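Long-range contact in maleylacetate reductase (PDB 3HL0), which catalyses the NAD-dependent reduction of maleylacetate to 3-oxoadipate, probably as a step in the breakdown of gamma-resorcylate: residues A[238-251]-A[319-331]. Residues are numbered along the deposited sequence; the frame is centred on the assembly and turned at random.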
ATOM      1  N   SER A 238      25.345  -2.279   1.446  1.00 10.47           N
ATOM      2  CA  SER A 238      26.052  -2.822   0.297  1.00 10.30           C
ATOM      3  C   SER A 238      25.020  -3.420  -0.657  1.00 10.06           C
ATOM      4  O   SER A 238      23.941  -2.836  -0.813  1.00 10.71           O
ATOM      5  CB  SER A 238      27.151  -3.814   0.762  1.00 12.51           C
ATOM      6  OG  SER A 238      27.890  -4.237  -0.387  1.00 13.73           O
ATOM      7  N   LEU A 239      25.321  -4.583  -1.221  1.00  9.52           N
ATOM      8  CA  LEU A 239      24.514  -5.169  -2.282  1.00  9.38           C
ATOM      9  C   LEU A 239      23.008  -5.216  -1.958  1.00  8.82           C
ATOM     10  O   LEU A 239      22.163  -4.875  -2.793  1.00  9.55           O
ATOM     11  CB  LEU A 239      25.020  -6.584  -2.568  1.00  9.70           C
ATOM     12  CG  LEU A 239      24.114  -7.454  -3.441  1.00 11.49           C
ATOM     13  CD1 LEU A 239      24.001  -6.858  -4.839  1.00 11.40           C
ATOM     14  CD2 LEU A 239      24.653  -8.896  -3.465  1.00 14.60           C
ATOM     15  N   HIS A 240      22.670  -5.658  -0.754  1.00  9.32           N
ATOM     16  CA  HIS A 240      21.244  -5.825  -0.503  1.00  7.83           C
ATOM     17  C   HIS A 240      20.486  -4.525  -0.638  1.00  8.91           C
ATOM     18  O   HIS A 240      19.464  -4.467  -1.336  1.00  9.18           O
ATOM     19  CB  HIS A 240      20.972  -6.483   0.853  1.00  7.48           C
ATOM     20  CG  HIS A 240      19.502  -6.548   1.154  1.00  8.18           C
ATOM     21  ND1 HIS A 240      18.673  -7.537   0.657  1.00  8.76           N
ATOM     22  CD2 HIS A 240      18.705  -5.661   1.788  1.00  8.08           C
ATOM     23  CE1 HIS A 240      17.426  -7.274   1.025  1.00  7.62           C
ATOM     24  NE2 HIS A 240      17.420  -6.132   1.706  1.00  7.78           N
ATOM     25  N   HIS A 241      20.941  -3.493   0.060  1.00  7.98           N
ATOM     26  CA  HIS A 241      20.155  -2.234   0.022  1.00  8.81           C
ATOM     27  C   HIS A 241      20.260  -1.574  -1.366  1.00 10.53           C
ATOM     28  O   HIS A 241      19.288  -0.983  -1.815  1.00 11.22           O
ATOM     29  CB  HIS A 241      20.575  -1.298   1.176  1.00  9.72           C
ATOM     30  CG  HIS A 241      20.197  -1.817   2.537  1.00  8.73           C
ATOM     31  ND1 HIS A 241      20.856  -2.873   3.134  1.00  8.94           N
ATOM     32  CD2 HIS A 241      19.236  -1.426   3.407  1.00 10.29           C
ATOM     33  CE1 HIS A 241      20.303  -3.116   4.318  1.00  7.29           C
ATOM     34  NE2 HIS A 241      19.307  -2.261   4.503  1.00  9.57           N
ATOM     35  N   LYS A 242      21.415  -1.664  -2.020  1.00 10.52           N
ATOM     36  CA  LYS A 242      21.556  -1.090  -3.385  1.00 10.99           C
ATOM     37  C   LYS A 242      20.615  -1.760  -4.373  1.00 11.57           C
ATOM     38  O   LYS A 242      19.903  -1.075  -5.120  1.00 11.13           O
ATOM     39  CB  LYS A 242      22.994  -1.191  -3.847  1.00 12.50           C
ATOM     40  CG  LYS A 242      23.936  -0.286  -3.019  1.00 18.22           C
ATOM     41  CD  LYS A 242      23.875   1.166  -3.483  1.00 25.18           C
ATOM     42  CE  LYS A 242      25.103   1.946  -3.042  1.00 29.57           C
ATOM     43  NZ  LYS A 242      25.043   2.288  -1.582  1.00 33.37           N
ATOM     44  N   LEU A 243      20.559  -3.085  -4.328  1.00 10.46           N
ATOM     45  CA  LEU A 243      19.699  -3.834  -5.249  1.00 11.19           C
ATOM     46  C   LEU A 243      18.232  -3.546  -4.971  1.00 11.88           C
ATOM     47  O   LEU A 243      17.451  -3.415  -5.920  1.00 12.17           O
ATOM     48  CB  LEU A 243      20.022  -5.324  -5.213  1.00 11.06           C
ATOM     49  CG  LEU A 243      19.308  -6.230  -6.216  1.00 12.35           C
ATOM     50  CD1 LEU A 243      19.720  -5.734  -7.638  1.00 14.66           C
ATOM     51  CD2 LEU A 243      19.736  -7.669  -5.984  1.00 14.30           C
ATOM     52  N   CYS A 244      17.826  -3.444  -3.701  1.00 10.73           N
ATOM     53  CA  CYS A 244      16.431  -3.152  -3.409  1.00 11.82           C
ATOM     54  C   CYS A 244      16.074  -1.760  -3.940  1.00 12.36           C
ATOM     55  O   CYS A 244      14.992  -1.550  -4.484  1.00 12.80           O
ATOM     56  CB  CYS A 244      16.145  -3.175  -1.907  1.00 12.12           C
ATOM     57  SG  CYS A 244      16.148  -4.826  -1.191  1.00 14.31           S
ATOM     58  N   HIS A 245      16.994  -0.813  -3.793  0.50 12.13           N
ATOM     59  CA  HIS A 245      16.741   0.527  -4.300  0.50 13.65           C
ATOM     60  C   HIS A 245      16.625   0.523  -5.827  0.50 13.24           C
ATOM     61  O   HIS A 245      15.737   1.187  -6.375  0.50 13.57           O
ATOM     62  CB  HIS A 245      17.824   1.508  -3.826  0.50 14.01           C
ATOM     63  CG  HIS A 245      17.592   2.925  -4.258  0.50 16.19           C
ATOM     64  ND1 HIS A 245      18.130   3.451  -5.413  0.50 20.42           N
ATOM     65  CD2 HIS A 245      16.895   3.930  -3.675  0.50 18.06           C
ATOM     66  CE1 HIS A 245      17.757   4.714  -5.537  0.50 20.60           C
ATOM     67  NE2 HIS A 245      17.006   5.029  -4.496  0.50 20.56           N
ATOM     68  N   THR A 246      17.481  -0.229  -6.506  1.00 13.49           N
ATOM     69  CA  THR A 246      17.430  -0.323  -7.986  1.00 15.23           C
ATOM     70  C   THR A 246      16.118  -0.928  -8.444  1.00 16.24           C
ATOM     71  O   THR A 246      15.424  -0.371  -9.302  1.00 15.89           O
ATOM     72  CB  THR A 246      18.571  -1.194  -8.525  1.00 16.73           C
ATOM     73  OG1 THR A 246      19.788  -0.533  -8.221  1.00 20.66           O
ATOM     74  CG2 THR A 246      18.427  -1.420 -10.014  1.00 19.34           C
ATOM     75  N   LEU A 247      15.761  -2.083  -7.903  1.00 16.17           N
ATOM     76  CA  LEU A 247      14.507  -2.724  -8.321  1.00 19.10           C
ATOM     77  C   LEU A 247      13.301  -1.923  -7.911  1.00 20.70           C
ATOM     78  O   LEU A 247      12.323  -1.783  -8.672  1.00 20.66           O
ATOM     79  CB  LEU A 247      14.403  -4.110  -7.666  1.00 20.27           C
ATOM     80  CG  LEU A 247      14.779  -5.338  -8.468  1.00 22.99           C
ATOM     81  CD1 LEU A 247      16.200  -5.268  -9.022  1.00 27.94           C
ATOM     82  CD2 LEU A 247      14.588  -6.568  -7.584  1.00 23.11           C
ATOM     83  N   GLY A 248      13.340  -1.424  -6.680  1.00 20.78           N
ATOM     84  CA  GLY A 248      12.248  -0.641  -6.124  1.00 23.35           C
ATOM     85  C   GLY A 248      11.968   0.572  -6.963  1.00 23.85           C
ATOM     86  O   GLY A 248      10.812   0.832  -7.335  1.00 26.43           O
ATOM     87  N   GLY A 249      13.017   1.301  -7.301  1.00 23.10           N
ATOM     88  CA  GLY A 249      12.926   2.498  -8.098  1.00 23.14           C
ATOM     89  C   GLY A 249      12.543   2.326  -9.555  1.00 21.96           C
ATOM     90  O   GLY A 249      11.779   3.140 -10.082  1.00 24.00           O
ATOM     91  N   SER A 250      13.058   1.278 -10.204  0.50 20.30           N
ATOM     92  CA  SER A 250      12.881   1.064 -11.644  0.50 19.42           C
ATOM     93  C   SER A 250      11.583   0.356 -11.968  0.50 18.44           C
ATOM     94  O   SER A 250      11.020   0.534 -13.065  0.50 17.26           O
ATOM     95  CB  SER A 250      14.020   0.215 -12.199  0.50 19.27           C
ATOM     96  OG  SER A 250      15.227   0.934 -12.160  0.50 22.66           O
ATOM     97  N   LEU A 251      11.129  -0.483 -11.038  1.00 17.06           N
ATOM     98  CA  LEU A 251       9.902  -1.275 -11.256  1.00 17.59           C
ATOM     99  C   LEU A 251       8.736  -0.909 -10.337  1.00 18.05           C
ATOM    100  O   LEU A 251       7.681  -1.545 -10.426  1.00 19.28           O
ATOM    101  CB  LEU A 251      10.200  -2.782 -11.123  1.00 16.30           C
ATOM    102  CG  LEU A 251      11.294  -3.339 -12.044  1.00 18.31           C
ATOM    103  CD1 LEU A 251      11.516  -4.844 -11.849  1.00 20.17           C
ATOM    104  CD2 LEU A 251      10.938  -3.065 -13.528  1.00 21.33           C
HETATM  105  N   MSE A 319      17.527  -5.274 -15.209  1.00 15.22           N
HETATM  106  CA  MSE A 319      17.866  -5.055 -13.811  1.00 15.69           C
HETATM  107  C   MSE A 319      19.304  -5.451 -13.496  1.00 15.13           C
HETATM  108  O   MSE A 319      19.960  -4.750 -12.753  1.00 15.65           O
HETATM  109  CB  MSE A 319      16.900  -5.808 -12.877  1.00 14.98           C
HETATM  110  CG  MSE A 319      15.505  -5.184 -12.784  1.00 16.24           C
HETATM  111 SE   MSE A 319      15.384  -3.291 -12.483  0.75 18.18          SE
HETATM  112  CE  MSE A 319      15.230  -2.730 -14.361  1.00 23.14           C
ATOM    113  N   ALA A 320      19.780  -6.547 -14.078  1.00 15.47           N
ATOM    114  CA  ALA A 320      21.170  -6.955 -13.823  1.00 15.66           C
ATOM    115  C   ALA A 320      22.118  -5.869 -14.377  1.00 17.26           C
ATOM    116  O   ALA A 320      23.153  -5.574 -13.771  1.00 17.64           O
ATOM    117  CB  ALA A 320      21.452  -8.294 -14.464  1.00 15.33           C
ATOM    118  N   GLU A 321      21.744  -5.253 -15.511  1.00 17.60           N
ATOM    119  CA  GLU A 321      22.523  -4.123 -16.058  1.00 19.41           C
ATOM    120  C   GLU A 321      22.529  -2.897 -15.141  1.00 19.05           C
ATOM    121  O   GLU A 321      23.591  -2.363 -14.852  1.00 19.73           O
ATOM    122  CB  GLU A 321      22.053  -3.773 -17.475  1.00 20.10           C
ATOM    123  CG  GLU A 321      22.804  -2.596 -18.158  1.00 25.15           C
ATOM    124  CD  GLU A 321      24.325  -2.792 -18.290  1.00 32.40           C
ATOM    125  OE1 GLU A 321      24.782  -3.936 -18.536  1.00 31.83           O
ATOM    126  OE2 GLU A 321      25.058  -1.771 -18.170  1.00 37.77           O
ATOM    127  N   LEU A 322      21.362  -2.466 -14.664  1.00 19.21           N
ATOM    128  CA  LEU A 322      21.275  -1.312 -13.783  1.00 20.09           C
ATOM    129  C   LEU A 322      22.014  -1.571 -12.483  1.00 19.99           C
ATOM    130  O   LEU A 322      22.653  -0.675 -11.934  1.00 20.34           O
ATOM    131  CB  LEU A 322      19.810  -0.977 -13.466  1.00 21.72           C
ATOM    132  CG  LEU A 322      18.977   0.047 -14.210  1.00 26.50           C
ATOM    133  CD1 LEU A 322      17.765   0.350 -13.343  1.00 27.83           C
ATOM    134  CD2 LEU A 322      19.756   1.343 -14.480  1.00 30.25           C
ATOM    135  N   ALA A 323      21.931  -2.804 -11.993  1.00 19.16           N
ATOM    136  CA  ALA A 323      22.562  -3.150 -10.721  1.00 20.91           C
ATOM    137  C   ALA A 323      24.074  -3.136 -10.798  1.00 21.69           C
ATOM    138  O   ALA A 323      24.759  -3.105  -9.771  1.00 21.94           O
ATOM    139  CB  ALA A 323      22.065  -4.538 -10.255  1.00 20.54           C
ATOM    140  N   THR A 324      24.615  -3.162 -12.021  1.00 23.00           N
ATOM    141  CA  THR A 324      26.068  -3.182 -12.175  1.00 25.80           C
ATOM    142  C   THR A 324      26.619  -1.904 -12.773  1.00 27.49           C
ATOM    143  O   THR A 324      27.827  -1.789 -13.029  1.00 29.04           O
ATOM    144  CB  THR A 324      26.556  -4.454 -12.929  1.00 25.74           C
ATOM    145  OG1 THR A 324      25.709  -4.739 -14.050  1.00 25.21           O
ATOM    146  CG2 THR A 324      26.497  -5.623 -11.997  1.00 27.62           C
ATOM    147  N   ALA A 325      25.745  -0.927 -12.961  1.00 28.85           N
ATOM    148  CA  ALA A 325      26.147   0.305 -13.636  1.00 31.33           C
ATOM    149  C   ALA A 325      27.080   1.152 -12.778  1.00 32.56           C
ATOM    150  O   ALA A 325      28.106   1.644 -13.271  1.00 33.77           O
ATOM    151  CB  ALA A 325      24.918   1.099 -14.073  1.00 31.08           C
ATOM    152  N   ASN A 326      26.738   1.312 -11.504  1.00 33.84           N
ATOM    153  CA  ASN A 326      27.487   2.186 -10.598  1.00 35.36           C
ATOM    154  C   ASN A 326      28.235   1.413  -9.519  1.00 35.11           C
ATOM    155  O   ASN A 326      27.609   0.795  -8.641  1.00 35.29           O
ATOM    156  CB  ASN A 326      26.545   3.221  -9.994  1.00 36.37           C
ATOM    157  CG  ASN A 326      25.944   4.144 -11.058  1.00 39.56           C
ATOM    158  OD1 ASN A 326      24.721   4.302 -11.159  1.00 44.47           O
ATOM    159  ND2 ASN A 326      26.807   4.726 -11.882  1.00 43.27           N
ATOM    160  N   PRO A 327      29.581   1.427  -9.574  1.00 34.23           N
ATOM    161  CA  PRO A 327      30.353   0.602  -8.639  1.00 32.75           C
ATOM    162  C   PRO A 327      30.231   1.076  -7.190  1.00 31.05           C
ATOM    163  O   PRO A 327      30.265   2.283  -6.918  1.00 31.01           O
ATOM    164  CB  PRO A 327      31.802   0.764  -9.127  1.00 33.43           C
ATOM    165  CG  PRO A 327      31.679   1.262 -10.559  1.00 34.80           C
ATOM    166  CD  PRO A 327      30.464   2.148 -10.513  1.00 34.95           C
ATOM    167  N   TYR A 328      30.041   0.122  -6.278  1.00 27.35           N
ATOM    168  CA  TYR A 328      30.124   0.393  -4.843  1.00 24.65           C
ATOM    169  C   TYR A 328      30.791  -0.803  -4.216  1.00 23.06           C
ATOM    170  O   TYR A 328      30.896  -1.864  -4.847  1.00 24.01           O
ATOM    171  CB  TYR A 328      28.734   0.605  -4.220  1.00 23.35           C
ATOM    172  CG  TYR A 328      27.788  -0.549  -4.498  1.00 20.47           C
ATOM    173  CD1 TYR A 328      26.919  -0.502  -5.576  1.00 18.24           C
ATOM    174  CD2 TYR A 328      27.773  -1.680  -3.667  1.00 19.91           C
ATOM    175  CE1 TYR A 328      26.062  -1.567  -5.861  1.00 17.06           C
ATOM    176  CE2 TYR A 328      26.912  -2.729  -3.924  1.00 15.11           C
ATOM    177  CZ  TYR A 328      26.067  -2.668  -5.009  1.00 17.19           C
ATOM    178  OH  TYR A 328      25.230  -3.715  -5.259  1.00 17.69           O
ATOM    179  N   TRP A 329      31.224  -0.657  -2.967  1.00 21.44           N
ATOM    180  CA  TRP A 329      31.948  -1.750  -2.298  1.00 19.32           C
ATOM    181  C   TRP A 329      31.067  -2.858  -1.727  1.00 18.00           C
ATOM    182  O   TRP A 329      30.013  -2.584  -1.132  1.00 17.70           O
ATOM    183  CB  TRP A 329      32.860  -1.222  -1.200  1.00 18.84           C
ATOM    184  CG  TRP A 329      33.880  -2.225  -0.763  1.00 19.58           C
ATOM    185  CD1 TRP A 329      35.102  -2.463  -1.349  1.00 19.60           C
ATOM    186  CD2 TRP A 329      33.793  -3.104   0.359  1.00 19.22           C
ATOM    187  NE1 TRP A 329      35.771  -3.457  -0.661  1.00 20.66           N
ATOM    188  CE2 TRP A 329      34.982  -3.868   0.385  1.00 18.07           C
ATOM    189  CE3 TRP A 329      32.797  -3.354   1.330  1.00 17.95           C
ATOM    190  CZ2 TRP A 329      35.212  -4.853   1.351  1.00 19.85           C
ATOM    191  CZ3 TRP A 329      33.045  -4.309   2.302  1.00 17.17           C
ATOM    192  CH2 TRP A 329      34.234  -5.047   2.306  1.00 20.63           C
ATOM    193  N   CYS A 330      31.518  -4.094  -1.929  1.00 16.21           N
ATOM    194  CA  CYS A 330      30.928  -5.287  -1.323  1.00 14.03           C
ATOM    195  C   CYS A 330      32.080  -6.267  -1.035  1.00 13.29           C
ATOM    196  O   CYS A 330      33.002  -6.364  -1.854  1.00 13.77           O
ATOM    197  CB  CYS A 330      29.970  -5.900  -2.361  1.00 13.82           C
ATOM    198  SG  CYS A 330      29.020  -7.305  -1.840  1.00 14.44           S
ATOM    199  N   PRO A 331      31.998  -7.058   0.056  1.00 13.57           N
ATOM    200  CA  PRO A 331      33.063  -8.066   0.279  1.00 13.11           C
ATOM    201  C   PRO A 331      33.259  -9.039  -0.903  1.00 13.41           C
ATOM    202  O   PRO A 331      34.358  -9.541  -1.132  1.00 13.99           O
ATOM    203  CB  PRO A 331      32.568  -8.852   1.498  1.00 13.86           C
ATOM    204  CG  PRO A 331      31.674  -7.825   2.242  1.00 14.53           C
ATOM    205  CD  PRO A 331      30.992  -7.079   1.135  1.00 14.26           C
TER
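Lys242 lies across one face of the Tyr328 ring and shows how the aliphatic part of a lysine can serve as an apolar surface. Its CB approaches the hydroxyl-bearing end of the ring, 3.6 Å from Tyr328 CZ. CG then sits over the centre of the face in a CH-pi contact, 3.7 Å from the Tyr328 centroid and 9° off the ring normal. The bend at chi2 (-80°) keeps the chain over this face: CD passes CD1 of the tyrosine, CE lies 3.9 Å from CG of Tyr328, and the terminal NZ is left with at most a weak cation-pi attraction. Lysine and tyrosine run past each other in opposite directions, and Tyr328 OH meets CA and CD1 of Leu239. At the edge of this ring, in its plane, Ser238 OG donates a hydrogen bond of 2.8 Å to a lone pair of Trp329 O. Ser238 is the N-cap residue of helix 239-251, so the bond ties the start of this helix to the extended chain after helix 316-323. Both helices belong to the all-helical C-terminal domain of the iron-containing alcohol dehydrogenase fold; their short segments meet at 128°, with axes 9.8 Å apart. Selenomethionine Met319 enters as a knob among Thr246, Leu247, Ser250 and Leu251, its CG 3.8 Å from Leu247 CD1. Between knob and ring, Leu243 CD1 rests on Ala323 CB at 3.7 Å, while helix 336-348 packs against Leu243 and Met319.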